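Local atomic coordinates of DisA protein (Sorangium cellulosum, PDB entry 6CCA), a protein that probably transfers methyl groups to the alpha-carbon of polyketide intermediates on the disorazol assembly line, installing a gem-dimethyl group. Residues A[106-111]-A[344-349]; A[321-326]-A[407-412]; A[338-343]-A[362-367]. All blocks are in the same frame, centred on the assembly; numbering follows the deposited sequence.

Interaction 1. Residues A[106-111]-A[344-349]; sequences DSLLAI and LTLSAG
Thr345 packs its methyl against Ser107, Leu108 and Ile111, in a small, buried and mostly apolar helix-to-helix contact with one water bridge. It joins helix 102-114, in the N-terminal helical part of the chain, to the short helix 342-346 that follows strand 330-337 of the methyltransferase sheet. The backbones keep their distance, Ser107 CA lying 8.0 Å from Thr345 CA, and the side chains fill the gap.

The methyl group of Thr345 does most of the touching. CG2 stands anti to the backbone N, and OG1, anti to the carbonyl carbon (chi1 -62°), points to the water. Ile111 comes at this methyl tip to tip, its CD1 3.9 Å from Thr345 CG2, while the side chains of Leu108 and Thr345 slide past each other in opposite directions. At the next residue, the methyls of two leucines meet, Leu108 CD2 lying 3.7 Å from Leu346 CD2. Leu69 of helix 55-75 packs on both Leu108 and Ile111, and Trp366 lies against Ser107.

The hydroxyls do not meet directly. Ser107 OG is 3.8 Å from Thr345 CG2, a van der Waals approach, and a water joins the two polar ends instead, 2.8 Å from Ser107 OG and 2.7 Å from Thr345 OG1.

Each side of this contact thus carries methyl groups and one hydroxyl. The methyls meet by van der Waals packing in a buried interface, whereas the single bridging water gives both buried hydroxyls a hydrogen-bonding partner where the helices stand too far apart for a direct bond.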
loop_
_atom_site.group_PDB
_atom_site.type_symbol
_atom_site.label_atom_id
_atom_site.label_comp_id
_atom_site.label_asym_id
_atom_site.label_seq_id
_atom_site.Cartn_x
_atom_site.Cartn_y
_atom_site.Cartn_z
ATOM N N ASP A 106 -3.975 -20.763 1.852
ATOM C CA ASP A 106 -2.727 -21.214 2.459
ATOM C C ASP A 106 -2.157 -20.186 3.420
ATOM O O ASP A 106 -1.615 -20.540 4.486
ATOM C CB ASP A 106 -1.635 -21.533 1.435
ATOM C CG ASP A 106 -2.049 -22.674 0.436
ATOM O OD1 ASP A 106 -2.931 -23.524 0.742
ATOM O OD2 ASP A 106 -1.495 -22.628 -0.681
ATOM N N SER A 107 -2.176 -18.906 3.018
ATOM C CA SER A 107 -1.712 -17.868 3.936
ATOM C C SER A 107 -2.534 -17.804 5.262
ATOM O O SER A 107 -1.942 -17.633 6.346
ATOM C CB SER A 107 -1.735 -16.482 3.227
ATOM O OG SER A 107 -1.142 -15.535 4.103
ATOM N N LEU A 108 -3.822 -17.985 5.168
ATOM C CA LEU A 108 -4.704 -17.920 6.374
ATOM C C LEU A 108 -4.336 -19.091 7.326
ATOM O O LEU A 108 -4.264 -18.901 8.534
ATOM C CB LEU A 108 -6.177 -17.973 6.017
ATOM C CG LEU A 108 -6.693 -16.801 5.157
ATOM C CD1 LEU A 108 -8.156 -16.996 4.794
ATOM C CD2 LEU A 108 -6.393 -15.423 5.804
ATOM N N LEU A 109 -4.088 -20.289 6.753
ATOM C CA LEU A 109 -3.619 -21.414 7.596
ATOM C C LEU A 109 -2.329 -21.103 8.310
ATOM O O LEU A 109 -2.170 -21.336 9.515
ATOM C CB LEU A 109 -3.561 -22.695 6.767
ATOM C CG LEU A 109 -4.902 -23.198 6.225
ATOM C CD1 LEU A 109 -4.690 -24.451 5.364
ATOM C CD2 LEU A 109 -5.993 -23.337 7.312
ATOM N N ALA A 110 -1.341 -20.495 7.604
ATOM C CA ALA A 110 -0.092 -20.121 8.239
ATOM C C ALA A 110 -0.245 -19.036 9.286
ATOM O O ALA A 110 0.482 -19.014 10.267
ATOM C CB ALA A 110 0.947 -19.653 7.194
ATOM N N ILE A 111 -1.177 -18.081 9.092
ATOM C CA ILE A 111 -1.502 -17.144 10.185
ATOM C C ILE A 111 -1.969 -17.888 11.450
ATOM O O ILE A 111 -1.478 -17.599 12.551
ATOM C CB ILE A 111 -2.619 -16.143 9.791
ATOM C CG1 ILE A 111 -2.043 -15.205 8.727
ATOM C CG2 ILE A 111 -3.045 -15.392 11.030
ATOM C CD1 ILE A 111 -2.980 -14.163 8.143
ATOM N N LEU A 344 -3.820 -6.546 6.678
ATOM C CA LEU A 344 -3.811 -6.490 5.228
ATOM C C LEU A 344 -4.158 -7.806 4.563
ATOM O O LEU A 344 -4.921 -7.862 3.560
ATOM C CB LEU A 344 -2.419 -6.021 4.723
ATOM C CG LEU A 344 -2.122 -4.555 5.080
ATOM C CD1 LEU A 344 -0.681 -4.261 4.611
ATOM C CD2 LEU A 344 -3.086 -3.586 4.410
ATOM N N THR A 345 -3.552 -8.894 5.042
ATOM C CA THR A 345 -3.872 -10.186 4.454
ATOM C C THR A 345 -5.388 -10.435 4.432
ATOM O O THR A 345 -5.940 -10.881 3.438
ATOM C CB THR A 345 -3.154 -11.353 5.167
ATOM O OG1 THR A 345 -1.716 -11.185 5.042
ATOM C CG2 THR A 345 -3.611 -12.708 4.545
ATOM N N LEU A 346 -6.050 -10.122 5.527
ATOM C CA LEU A 346 -7.502 -10.390 5.649
ATOM C C LEU A 346 -8.376 -9.488 4.768
ATOM O O LEU A 346 -9.410 -9.946 4.319
ATOM C CB LEU A 346 -7.971 -10.247 7.081
ATOM C CG LEU A 346 -7.474 -11.271 8.049
ATOM C CD1 LEU A 346 -7.927 -10.938 9.467
ATOM C CD2 LEU A 346 -7.988 -12.603 7.575
ATOM N N SER A 347 -7.907 -8.249 4.519
ATOM C CA SER A 347 -8.638 -7.220 3.812
ATOM C C SER A 347 -8.157 -7.040 2.385
ATOM O O SER A 347 -8.837 -7.520 1.453
ATOM C CB SER A 347 -8.675 -5.926 4.562
ATOM O OG SER A 347 -7.441 -5.338 4.889
ATOM N N ALA A 348 -6.980 -6.423 2.240
ATOM C CA ALA A 348 -6.330 -6.235 0.912
ATOM C C ALA A 348 -6.082 -7.570 0.224
ATOM O O ALA A 348 -6.166 -7.685 -0.988
ATOM C CB ALA A 348 -5.027 -5.450 1.089
ATOM N N GLY A 349 -5.868 -8.644 1.001
ATOM C CA GLY A 349 -5.713 -10.018 0.438
ATOM C C GLY A 349 -6.847 -10.633 -0.344
ATOM O O GLY A 349 -6.708 -11.708 -1.000
HETATM O O HOH W 1 -0.603 -12.919 3.362
#

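Interaction 2. Residues A[321-326]-A[407-412]; sequences SIKRLL and AESDGV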
loop_
_atom_site.group_PDB
_atom_site.type_symbol
_atom_site.label_atom_id
_atom_site.label_comp_id
_atom_site.label_asym_id
_atom_site.label_seq_id
_atom_site.Cartn_x
_atom_site.Cartn_y
_atom_site.Cartn_z
ATOM N N SER A 321 9.952 1.174 -16.384
ATOM C CA SER A 321 9.074 2.081 -17.124
ATOM C C SER A 321 9.006 3.421 -16.434
ATOM O O SER A 321 8.921 4.446 -17.076
ATOM C CB SER A 321 7.635 1.589 -17.274
ATOM O OG SER A 321 7.617 0.436 -18.004
ATOM N N ILE A 322 9.003 3.386 -15.097
ATOM C CA ILE A 322 9.089 4.651 -14.303
ATOM C C ILE A 322 10.363 5.456 -14.666
ATOM O O ILE A 322 10.297 6.671 -14.867
ATOM C CB ILE A 322 9.005 4.334 -12.812
ATOM C CG1 ILE A 322 7.564 3.925 -12.532
ATOM C CG2 ILE A 322 9.358 5.528 -11.945
ATOM C CD1 ILE A 322 7.339 3.392 -11.104
ATOM N N LYS A 323 11.490 4.757 -14.765
ATOM C CA LYS A 323 12.756 5.364 -15.188
ATOM C C LYS A 323 12.707 5.962 -16.589
ATOM O O LYS A 323 13.305 6.986 -16.821
ATOM C CB LYS A 323 13.917 4.368 -15.067
ATOM C CG LYS A 323 14.268 4.098 -13.647
ATOM C CD LYS A 323 15.538 3.311 -13.503
ATOM C CE LYS A 323 16.775 4.191 -13.491
ATOM N NZ LYS A 323 17.966 3.331 -13.737
ATOM N N ARG A 324 11.932 5.376 -17.476
ATOM C CA ARG A 324 11.742 5.916 -18.833
ATOM C C ARG A 324 11.002 7.225 -18.758
ATOM O O ARG A 324 11.378 8.160 -19.431
ATOM C CB ARG A 324 10.957 4.907 -19.704
ATOM C CG ARG A 324 10.656 5.382 -21.127
ATOM C CD ARG A 324 10.341 4.195 -22.055
ATOM N NE ARG A 324 11.467 3.238 -22.029
ATOM C CZ ARG A 324 12.670 3.473 -22.588
ATOM N NH1 ARG A 324 12.918 4.620 -23.232
ATOM N NH2 ARG A 324 13.635 2.559 -22.498
ATOM N N LEU A 325 9.954 7.284 -17.926
ATOM C CA LEU A 325 9.138 8.471 -17.771
ATOM C C LEU A 325 9.856 9.599 -17.012
ATOM O O LEU A 325 9.620 10.776 -17.269
ATOM C CB LEU A 325 7.869 8.160 -17.003
ATOM C CG LEU A 325 6.869 7.286 -17.770
ATOM C CD1 LEU A 325 5.848 6.645 -16.875
ATOM C CD2 LEU A 325 6.176 8.116 -18.860
ATOM N N LEU A 326 10.678 9.223 -16.030
ATOM C CA LEU A 326 11.392 10.242 -15.229
ATOM C C LEU A 326 12.564 10.866 -15.986
ATOM O O LEU A 326 13.292 10.176 -16.715
ATOM C CB LEU A 326 11.996 9.569 -13.992
ATOM C CG LEU A 326 11.084 9.361 -12.786
ATOM C CD1 LEU A 326 11.830 8.566 -11.729
ATOM C CD2 LEU A 326 10.583 10.685 -12.207
ATOM N N ALA A 407 13.837 7.879 -3.995
ATOM C CA ALA A 407 14.909 7.335 -4.821
ATOM C C ALA A 407 15.143 8.264 -6.035
ATOM O O ALA A 407 14.187 8.849 -6.558
ATOM C CB ALA A 407 14.496 5.999 -5.310
ATOM N N GLU A 408 16.410 8.414 -6.414
ATOM C CA GLU A 408 16.826 9.326 -7.500
ATOM C C GLU A 408 17.207 8.497 -8.705
ATOM O O GLU A 408 18.029 7.549 -8.659
ATOM C CB GLU A 408 18.003 10.160 -7.000
ATOM C CG GLU A 408 18.659 11.085 -8.011
ATOM C CD GLU A 408 19.798 11.838 -7.344
ATOM O OE1 GLU A 408 20.901 11.339 -7.489
ATOM O OE2 GLU A 408 19.562 12.917 -6.709
ATOM N N SER A 409 16.615 8.825 -9.824
ATOM C CA SER A 409 16.866 8.054 -11.015
ATOM C C SER A 409 18.200 8.473 -11.623
ATOM O O SER A 409 18.487 9.647 -11.695
ATOM C CB SER A 409 15.811 8.327 -12.077
ATOM O OG SER A 409 16.113 7.544 -13.200
ATOM N N ASP A 410 18.965 7.495 -12.093
ATOM C CA ASP A 410 20.218 7.769 -12.775
ATOM C C ASP A 410 19.984 8.114 -14.244
ATOM O O ASP A 410 20.934 8.397 -14.974
ATOM C CB ASP A 410 21.162 6.570 -12.663
ATOM C CG ASP A 410 20.710 5.390 -13.501
ATOM O OD1 ASP A 410 19.571 5.425 -14.012
ATOM O OD2 ASP A 410 21.493 4.430 -13.649
ATOM N N GLY A 411 18.726 8.096 -14.682
ATOM C CA GLY A 411 18.434 8.419 -16.083
ATOM C C GLY A 411 18.666 7.300 -17.099
ATOM O O GLY A 411 18.533 7.552 -18.318
ATOM N N VAL A 412 18.943 6.086 -16.630
ATOM C CA VAL A 412 19.043 4.879 -17.514
ATOM C C VAL A 412 17.838 3.928 -17.448
ATOM O O VAL A 412 17.385 3.581 -16.380
ATOM C CB VAL A 412 20.270 4.055 -17.209
ATOM C CG1 VAL A 412 20.417 2.967 -18.281
ATOM C CG2 VAL A 412 21.504 4.936 -17.122
HETATM O O HOH W 2 15.079 8.466 -15.458
#
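Lys323 leaves helix 315-325 and lies along the end of strand 402-409, passing Ser409 before its ammonium group enters the turn formed by Asp410, Gly411 and Val412. On the way Lys323 CE comes within 3.4 Å of Ser409 OG. A bend at chi3 (86°) in an otherwise extended chain then directs NZ between two acceptors. Lys323 NZ makes a salt bridge to Asp410 OD1 at 2.7 Å, arriving 41° out of the carboxylate plane, and an equally short bond to Val412 O, which it meets in the carbonyl plane on a lone pair. Glu382 O is a further acceptor for NZ.

Asp410 is held from two sides. Val412 N donates to Asp410 OD1 at 2.8 Å and reaches it from the face of the carboxylate opposite Lys323 NZ, so that the oxygen is clamped between a main-chain N-H and an ammonium. This should favour the charged carboxylate and restrain its rotation. Just before it, Ser409 OG accepts from Gly411 N at 3.1 Å. The same hydroxyl is linked through a water to Lys323 O, the water lying 2.6 Å from Ser409 OG. Beside these polar links, Leu326 lays CD1 against Ser409 CB at 4.0 Å.

Two overlapping side-chain turns, an ST turn at Ser409 and an Asx turn at Asp410, thus shape the strand end; the ammonium ties the Asx turn, and a water the ST turn, to the helix. In the parallel-rich alpha/beta sheet of a Rossmann-like methyltransferase, this is a helix on one side of the sheet fastened to the end of the antiparallel strand 402-409.

Interaction 3. Residues A[338-343]-A[362-367]; sequences TRVVHF and ERMKWS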
loop_
_atom_site.group_PDB
_atom_site.type_symbol
_atom_site.label_atom_id
_atom_site.label_comp_id
_atom_site.label_asym_id
_atom_site.label_seq_id
_atom_site.Cartn_x
_atom_site.Cartn_y
_atom_site.Cartn_z
ATOM N N THR A 338 5.151 -1.987 4.457
ATOM C CA THR A 338 6.431 -2.676 4.484
ATOM C C THR A 338 6.534 -3.899 5.423
ATOM O O THR A 338 7.653 -4.356 5.716
ATOM C CB THR A 338 7.524 -1.650 4.814
ATOM O OG1 THR A 338 7.157 -0.858 5.952
ATOM C CG2 THR A 338 7.701 -0.684 3.645
ATOM N N ARG A 339 5.393 -4.413 5.871
ATOM C CA ARG A 339 5.282 -5.617 6.671
ATOM C C ARG A 339 3.970 -6.262 6.252
ATOM O O ARG A 339 2.989 -5.558 5.960
ATOM C CB ARG A 339 5.342 -5.236 8.150
ATOM C CG ARG A 339 5.223 -6.418 9.103
ATOM C CD ARG A 339 5.228 -6.049 10.619
ATOM N NE ARG A 339 6.567 -5.674 11.013
ATOM C CZ ARG A 339 7.591 -6.528 11.094
ATOM N NH1 ARG A 339 7.424 -7.824 10.870
ATOM N NH2 ARG A 339 8.795 -6.087 11.427
ATOM N N VAL A 340 3.957 -7.609 6.123
ATOM C CA VAL A 340 2.787 -8.317 5.690
ATOM C C VAL A 340 1.871 -8.480 6.932
ATOM O O VAL A 340 1.664 -9.578 7.426
ATOM C CB VAL A 340 3.087 -9.720 5.160
ATOM C CG1 VAL A 340 1.840 -10.244 4.493
ATOM C CG2 VAL A 340 4.157 -9.707 4.065
ATOM N N VAL A 341 1.373 -7.400 7.466
ATOM C CA VAL A 341 0.445 -7.477 8.629
ATOM C C VAL A 341 -0.860 -8.243 8.320
ATOM O O VAL A 341 -1.401 -8.213 7.186
ATOM C CB VAL A 341 0.170 -6.057 9.202
ATOM C CG1 VAL A 341 1.482 -5.456 9.678
ATOM C CG2 VAL A 341 -0.484 -5.136 8.178
ATOM N N HIS A 342 -1.396 -8.923 9.369
ATOM C CA HIS A 342 -2.572 -9.767 9.198
ATOM C C HIS A 342 -3.780 -8.931 8.774
ATOM O O HIS A 342 -4.635 -9.372 7.994
ATOM C CB HIS A 342 -2.883 -10.483 10.498
ATOM C CG HIS A 342 -1.777 -11.360 10.981
ATOM N ND1 HIS A 342 -0.899 -12.019 10.133
ATOM C CD2 HIS A 342 -1.431 -11.730 12.241
ATOM C CE1 HIS A 342 -0.027 -12.696 10.851
ATOM N NE2 HIS A 342 -0.339 -12.548 12.127
ATOM N N PHE A 343 -3.810 -7.694 9.225
ATOM C CA PHE A 343 -4.859 -6.780 8.822
ATOM C C PHE A 343 -4.961 -6.684 7.348
ATOM O O PHE A 343 -6.038 -6.648 6.757
ATOM C CB PHE A 343 -4.613 -5.360 9.395
ATOM C CG PHE A 343 -5.448 -4.313 8.680
ATOM C CD1 PHE A 343 -6.820 -4.225 8.938
ATOM C CD2 PHE A 343 -4.911 -3.524 7.694
ATOM C CE1 PHE A 343 -7.661 -3.314 8.250
ATOM C CE2 PHE A 343 -5.710 -2.636 6.960
ATOM C CZ PHE A 343 -7.097 -2.509 7.255
ATOM N N GLU A 362 10.867 -11.635 -5.329
ATOM C CA GLU A 362 11.204 -10.227 -5.011
ATOM C C GLU A 362 10.356 -9.694 -3.840
ATOM O O GLU A 362 10.621 -8.586 -3.368
ATOM C CB GLU A 362 10.911 -9.319 -6.182
ATOM C CG GLU A 362 11.700 -9.639 -7.440
ATOM C CD GLU A 362 13.180 -9.591 -7.292
ATOM O OE1 GLU A 362 13.750 -9.014 -6.326
ATOM O OE2 GLU A 362 13.825 -10.133 -8.215
ATOM N N ARG A 363 9.358 -10.460 -3.411
ATOM C CA ARG A 363 8.319 -9.956 -2.457
ATOM C C ARG A 363 8.383 -10.667 -1.129
ATOM O O ARG A 363 8.987 -11.738 -1.030
ATOM C CB ARG A 363 6.925 -10.167 -3.039
ATOM C CG ARG A 363 6.698 -9.853 -4.500
ATOM C CD ARG A 363 6.836 -8.420 -4.921
ATOM N NE ARG A 363 6.511 -8.288 -6.341
ATOM C CZ ARG A 363 5.539 -7.552 -6.857
ATOM N NH1 ARG A 363 4.796 -6.734 -6.103
ATOM N NH2 ARG A 363 5.376 -7.527 -8.160
ATOM N N MET A 364 7.770 -10.110 -0.092
ATOM C CA MET A 364 7.573 -10.839 1.154
ATOM C C MET A 364 6.523 -11.923 0.931
ATOM O O MET A 364 5.629 -11.803 0.149
ATOM C CB MET A 364 7.234 -9.910 2.322
ATOM C CG MET A 364 8.389 -8.980 2.690
ATOM S SD MET A 364 8.043 -7.893 4.096
ATOM C CE MET A 364 6.804 -6.833 3.394
ATOM N N LYS A 365 6.641 -13.025 1.653
ATOM C CA LYS A 365 5.845 -14.200 1.343
ATOM C C LYS A 365 4.351 -13.936 1.471
ATOM O O LYS A 365 3.946 -13.211 2.370
ATOM C CB LYS A 365 6.181 -15.286 2.350
ATOM C CG LYS A 365 5.769 -16.674 1.867
ATOM C CD LYS A 365 6.179 -17.689 2.908
ATOM C CE LYS A 365 5.724 -19.049 2.441
ATOM N NZ LYS A 365 6.071 -19.976 3.526
ATOM N N TRP A 366 3.578 -14.436 0.515
ATOM C CA TRP A 366 2.132 -14.293 0.468
ATOM C C TRP A 366 1.662 -12.871 0.411
ATOM O O TRP A 366 0.628 -12.515 1.007
ATOM C CB TRP A 366 1.512 -14.996 1.640
ATOM C CG TRP A 366 1.450 -16.535 1.403
ATOM C CD1 TRP A 366 1.045 -17.237 0.260
ATOM C CD2 TRP A 366 1.777 -17.509 2.372
ATOM N NE1 TRP A 366 1.118 -18.600 0.499
ATOM C CE2 TRP A 366 1.548 -18.790 1.786
ATOM C CE3 TRP A 366 2.284 -17.426 3.647
ATOM C CZ2 TRP A 366 1.780 -19.967 2.486
ATOM C CZ3 TRP A 366 2.512 -18.567 4.321
ATOM C CH2 TRP A 366 2.257 -19.839 3.737
ATOM N N SER A 367 2.363 -12.095 -0.422
ATOM C CA SER A 367 2.153 -10.688 -0.492
ATOM C C SER A 367 2.815 -10.095 -1.721
ATOM O O SER A 367 3.742 -10.660 -2.266
ATOM C CB SER A 367 2.718 -10.048 0.746
ATOM O OG SER A 367 4.024 -9.527 0.578
#
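Met364 packs against Val340 and the backbone before it, and its side chain can be followed outward through the contact between the segments 338-343 and 362-367. At its root, Met364 CB presses on the valine, 3.5 Å from Val340 CG2. With CG anti to its own carbonyl carbon (chi1 -66°), the chain runs past Val340, the two side chains pointing in opposite directions. The sulfur, Met364 SD, then comes to 3.9 Å from Thr338 O. A bend at chi3 lays the terminal methyl over the Thr338-Arg339 peptide, with Met364 CE 3.5 Å from Thr338 O and 3.7 Å from Arg339 N. Met374 of helix 372-381 and Leu369 also pack on this methionine.

Val340 is the counterpart on the other segment. Val340 CG2 is shared between Met364 and Ser367, lying 3.5 Å from Ser367 OG, while Val340 CG1 rests 3.9 Å from Ser367 CB. Ser367 OG donates within its own turn to Met364 O at 2.8 Å, approaching 50° out of the carbonyl plane, and also bonds with Leu369 N. Lys365 turns away from the contact and places Lys365 CE over one face of the Trp366 ring, 3.7 Å above it and offset toward its rim.

Both segments turn sharply here. Val340 sits at the centre of an inverse gamma turn, two residues ahead of helix 342-346, and Met364 to Ser367 form a type II beta turn. The contact is loop-to-loop packing of two tight turns, just beyond the end of strand 330-337 of the methyltransferase sheet.

How the interactions relate
From the N terminus, helix 102-114 comes first, and interaction 1 brings it against 344-349, closing a loop of 232 residues. Segment 321-326 lies inside that loop, but its partner 407-412 lies beyond it, so interactions 1 and 2 cross. Interaction 3 falls within the loop closed by interaction 2, and it too crosses interaction 1. Interactions 1 and 3 are neighbours, their centres 9 Å apart: Trp366 packs on Ala110, and His342 on Ile111. Interaction 2 stands on the opposite side of the chain's centre from interaction 1. Interaction 1 ties helix 342-346 to helix 102-114, and interaction 3 ties the chain leaving strand 330-337 to the loop before helix 372-381.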